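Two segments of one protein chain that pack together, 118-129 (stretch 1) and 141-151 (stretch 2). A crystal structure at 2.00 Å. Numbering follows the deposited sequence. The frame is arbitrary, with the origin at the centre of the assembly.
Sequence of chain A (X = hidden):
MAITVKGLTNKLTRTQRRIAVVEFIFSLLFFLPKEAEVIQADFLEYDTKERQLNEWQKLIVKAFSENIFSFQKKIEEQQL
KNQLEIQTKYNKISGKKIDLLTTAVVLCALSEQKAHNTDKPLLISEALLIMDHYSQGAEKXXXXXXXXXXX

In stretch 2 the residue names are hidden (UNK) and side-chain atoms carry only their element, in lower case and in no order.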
# COMPACT_ATOMS: atom_id res chain seq x y z
N THR A 118 -6.17 -8.20 -7.18
CA THR A 118 -7.41 -7.58 -6.80
C THR A 118 -7.78 -6.54 -7.86
O THR A 118 -6.89 -5.89 -8.36
CB THR A 118 -7.23 -6.87 -5.46
OG1 THR A 118 -6.85 -7.83 -4.47
CG2 THR A 118 -8.55 -6.32 -4.97
N ASP A 119 -9.06 -6.38 -8.19
CA ASP A 119 -9.42 -5.42 -9.24
C ASP A 119 -9.30 -3.98 -8.77
O ASP A 119 -9.41 -3.67 -7.59
CB ASP A 119 -10.82 -5.68 -9.81
CG ASP A 119 -11.00 -5.15 -11.25
OD1 ASP A 119 -10.06 -4.51 -11.80
OD2 ASP A 119 -12.04 -5.35 -11.92
N LYS A 120 -9.06 -3.09 -9.73
CA LYS A 120 -8.87 -1.67 -9.45
C LYS A 120 -9.97 -0.98 -8.62
O LYS A 120 -9.65 -0.28 -7.66
CB LYS A 120 -8.67 -0.91 -10.76
CG LYS A 120 -8.10 0.49 -10.57
CD LYS A 120 -7.66 1.13 -11.90
CE LYS A 120 -8.65 2.15 -12.40
NZ LYS A 120 -8.36 2.60 -13.80
N PRO A 121 -11.26 -1.15 -8.95
CA PRO A 121 -12.32 -0.47 -8.19
C PRO A 121 -12.31 -0.84 -6.71
O PRO A 121 -12.42 0.03 -5.86
CB PRO A 121 -13.60 -0.92 -8.89
CG PRO A 121 -13.15 -1.40 -10.27
CD PRO A 121 -11.82 -2.01 -10.02
N LEU A 122 -12.15 -2.13 -6.41
CA LEU A 122 -12.13 -2.60 -5.02
C LEU A 122 -10.94 -2.01 -4.25
O LEU A 122 -11.11 -1.59 -3.11
CB LEU A 122 -12.09 -4.14 -4.93
CG LEU A 122 -12.07 -4.73 -3.51
CD1 LEU A 122 -13.24 -4.23 -2.74
CD2 LEU A 122 -12.10 -6.25 -3.52
N LEU A 123 -9.76 -1.98 -4.89
CA LEU A 123 -8.52 -1.46 -4.29
C LEU A 123 -8.65 0.02 -3.95
O LEU A 123 -8.31 0.45 -2.84
CB LEU A 123 -7.33 -1.66 -5.25
CG LEU A 123 -6.79 -3.08 -5.43
CD1 LEU A 123 -5.87 -3.19 -6.60
CD2 LEU A 123 -6.07 -3.51 -4.20
N ILE A 124 -9.16 0.81 -4.89
CA ILE A 124 -9.33 2.23 -4.66
C ILE A 124 -10.34 2.50 -3.54
O ILE A 124 -10.04 3.23 -2.61
CB ILE A 124 -9.72 2.99 -5.98
CG1 ILE A 124 -8.51 3.04 -6.93
CG2 ILE A 124 -10.22 4.42 -5.67
CD1 ILE A 124 -8.85 3.49 -8.35
N SER A 125 -11.52 1.91 -3.59
CA SER A 125 -12.51 2.20 -2.55
C SER A 125 -11.92 1.85 -1.21
O SER A 125 -11.91 2.66 -0.29
CB SER A 125 -13.80 1.43 -2.77
OG SER A 125 -13.58 0.06 -2.62
N GLU A 126 -11.34 0.66 -1.13
CA GLU A 126 -10.70 0.21 0.09
C GLU A 126 -9.62 1.18 0.56
O GLU A 126 -9.48 1.42 1.74
CB GLU A 126 -10.08 -1.17 -0.09
CG GLU A 126 -10.48 -2.13 0.99
CD GLU A 126 -11.83 -2.69 0.73
OE1 GLU A 126 -12.05 -3.07 -0.43
OE2 GLU A 126 -12.67 -2.72 1.65
N ALA A 127 -8.85 1.72 -0.36
CA ALA A 127 -7.75 2.61 0.01
C ALA A 127 -8.29 3.88 0.64
O ALA A 127 -7.71 4.42 1.58
CB ALA A 127 -6.93 2.95 -1.23
N LEU A 128 -9.39 4.37 0.07
CA LEU A 128 -10.00 5.62 0.51
C LEU A 128 -10.66 5.39 1.86
O LEU A 128 -10.72 6.29 2.69
CB LEU A 128 -11.03 6.10 -0.52
CG LEU A 128 -10.46 6.48 -1.89
CD1 LEU A 128 -11.51 7.15 -2.77
CD2 LEU A 128 -9.24 7.39 -1.74
N LEU A 129 -11.14 4.17 2.05
CA LEU A 129 -11.71 3.74 3.32
C LEU A 129 -10.65 3.71 4.43
O LEU A 129 -10.95 4.05 5.57
CB LEU A 129 -12.34 2.36 3.15
CG LEU A 129 -13.59 2.07 3.98
CD1 LEU A 129 -14.64 3.19 3.85
CD2 LEU A 129 -14.17 0.72 3.56
N UNK A 141 -5.59 12.17 -3.34
CA UNK A 141 -4.53 11.39 -3.95
C UNK A 141 -5.01 9.94 -3.86
O UNK A 141 -4.57 9.15 -3.01
c UNK A 141 -2.70 15.18 -2.01
c UNK A 141 -3.50 14.16 -2.82
c UNK A 141 -3.19 11.65 -3.26
c UNK A 141 -2.63 13.08 -3.48
n UNK A 141 -1.40 15.55 -2.64
N UNK A 142 -5.98 9.67 -4.74
CA UNK A 142 -6.49 8.35 -5.08
C UNK A 142 -5.34 7.36 -5.12
O UNK A 142 -4.19 7.77 -5.05
c UNK A 142 -5.18 9.42 -7.84
c UNK A 142 -6.34 8.37 -7.74
c UNK A 142 -7.22 8.42 -6.45
o UNK A 142 -4.60 9.60 -8.93
n UNK A 142 -4.86 10.08 -6.74
N UNK A 143 -5.64 6.07 -5.25
CA UNK A 143 -4.56 5.09 -5.47
C UNK A 143 -4.25 5.16 -6.92
O UNK A 143 -4.25 4.16 -7.63
c UNK A 143 -3.67 2.84 -5.04
c UNK A 143 -4.95 3.69 -5.19
o UNK A 143 -5.63 3.61 -3.94
N UNK A 144 -4.02 6.37 -7.38
CA UNK A 144 -3.79 6.58 -8.76
C UNK A 144 -4.59 5.55 -9.59
O UNK A 144 -4.32 4.33 -9.58
c UNK A 144 -0.90 7.37 -6.87
n UNK A 144 -0.58 8.59 -6.33
c UNK A 144 -2.28 6.64 -8.95
c UNK A 144 -1.13 9.54 -7.08
c UNK A 144 -1.63 7.59 -7.99
n UNK A 144 -1.78 8.96 -8.08
N UNK A 145 -5.63 6.08 -10.24
CA UNK A 145 -6.36 5.39 -11.29
C UNK A 145 -5.33 5.15 -12.38
O UNK A 145 -5.53 4.32 -13.26
c UNK A 145 -7.54 6.27 -11.82
N UNK A 146 -4.22 5.90 -12.29
CA UNK A 146 -3.08 5.73 -13.18
C UNK A 146 -2.11 4.58 -12.80
O UNK A 146 -1.56 3.94 -13.70
c UNK A 146 -2.51 8.09 -15.65
c UNK A 146 -3.02 8.09 -14.19
c UNK A 146 -2.91 9.48 -13.58
c UNK A 146 -2.31 7.05 -13.32
N UNK A 147 -1.90 4.31 -11.50
CA UNK A 147 -0.92 3.29 -11.10
C UNK A 147 -1.42 1.85 -11.09
O UNK A 147 -0.60 0.94 -11.25
c UNK A 147 0.82 4.69 -9.75
c UNK A 147 1.33 5.06 -8.37
c UNK A 147 -0.28 3.62 -9.72
c UNK A 147 2.01 4.26 -10.61
N UNK A 148 -2.72 1.62 -10.91
CA UNK A 148 -3.28 0.26 -10.89
C UNK A 148 -3.82 -0.06 -12.27
O UNK A 148 -4.18 0.85 -13.02
o UNK A 148 -3.00 -0.48 -7.99
c UNK A 148 -4.00 0.15 -8.42
c UNK A 148 -4.44 0.15 -9.88
o UNK A 148 -4.72 0.77 -7.60
N UNK A 149 -3.90 -1.35 -12.58
CA UNK A 149 -4.53 -1.86 -13.81
C UNK A 149 -6.01 -2.24 -13.53
O UNK A 149 -6.31 -2.91 -12.53
n UNK A 149 -4.01 -7.20 -12.04
c UNK A 149 -3.04 -5.57 -13.78
c UNK A 149 -3.78 -3.10 -14.33
c UNK A 149 -3.80 -4.29 -13.34
c UNK A 149 -2.80 -6.51 -12.54
N UNK A 150 -6.92 -1.79 -14.40
CA UNK A 150 -8.30 -2.29 -14.39
C UNK A 150 -8.23 -3.50 -15.30
O UNK A 150 -7.67 -3.39 -16.40
c UNK A 150 -11.53 -0.05 -14.80
c UNK A 150 -9.30 -1.24 -14.92
c UNK A 150 -11.33 -2.26 -13.68
c UNK A 150 -10.84 -1.42 -14.84
N UNK A 151 -8.80 -4.62 -14.87
CA UNK A 151 -8.61 -5.92 -15.53
C UNK A 151 -9.29 -5.97 -16.90
O UNK A 151 -10.38 -6.52 -17.09
OXT UNK A 151 -8.78 -5.44 -17.90
c UNK A 151 -7.48 -7.06 -12.69
c UNK A 151 -9.10 -7.08 -14.64
c UNK A 151 -9.72 -8.14 -12.41
c UNK A 151 -8.92 -7.02 -13.12

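Position 141 carries four carbons in a row ending in a nitrogen and touches nothing on stretch 1. This is lysine. Its CA-to-CB bond points away from the helix of stretch 1, and Lys-141 is exposed, as suits a charged amine.

Position 142 has three carbons, the third bearing one oxygen and one nitrogen, a terminal amide. Its CA meets Leu-128 CD2, at 4.4 Å. The residue is glutamine; the end of Gln-142 leads away from the helix, leaving the backbone to make the contact.

At 143 one carbon carries an oxygen and a carbon; the oxygen lies 3.1 Å from Ala-127 CB and the first carbon 4.0 Å from Ile-124 CG1. This is threonine. Thr-143 points toward the helix, and a short side chain suits this buried place beside an alanine.

Position 144 shows one carbon and then a five-membered ring of three carbons and two nitrogens, with no contact to stretch 1: histidine. His-144 is turned away, and its ring suits the place locally, since ND1 makes a weak hydrogen bond to Gln-142 OE1 at 3.0 Å.

Position 145 has one side-chain carbon. Its CA lies 4.3 Å from Ile-124 CD1, and its carbonyl O accepts a weak hydrogen bond from Lys-120 NZ at 3.4 Å. This is alanine; the small methyl of Ala-145 fits beside that amine, CB to Lys-120 NZ being 4.2 Å.

Positions 146 and 147 each have four carbons forked at the second, and neither touches stretch 1. Both are leucine. Leu-146 points away and the end of Leu-147 leads away, so this contact does not account for the choice.

At 148 there are two carbons, the second with two oxygens; CB packs 3.7 Å from Lys-120 CG. This is aspartate. Asp-148 points toward the helix, and the aliphatic part of Lys-120 lies against it.

Position 149 again has four carbons in a row ending in nitrogen, while its backbone O approaches Lys-120 CB at 3.6 Å. This is lysine: Lys-149 is long enough to start away from the helix and still bring its end nearer.

Position 150 has four carbons forked at the second, and a terminal one sits 3.7 Å from Pro-121 CD. Leu-150 is a leucine, suited to this apolar contact at the helix start.

Position 151 has the same forked carbons, plus a terminal carboxylate; its N gives a weak hydrogen bond to Asp-119 OD1 at 3.3 Å. It is Leu-151, whose side chain points toward the helix, though the bond uses only its backbone.

The contact joins a helix to an irregular segment at two main sites. Near the helix start, Asp-119 OD1 receives Leu-151 N and also Lys-120 N, at 2.7 Å, while Lys-120 lies along the chain from 145 to 150. Farther along, Ile-124 and Ala-127 pack around Thr-143. With both cross-stretch hydrogen bonds weak, close packing makes up most of the contact.

Stretch 2 141-151: KQTHALLDKLL
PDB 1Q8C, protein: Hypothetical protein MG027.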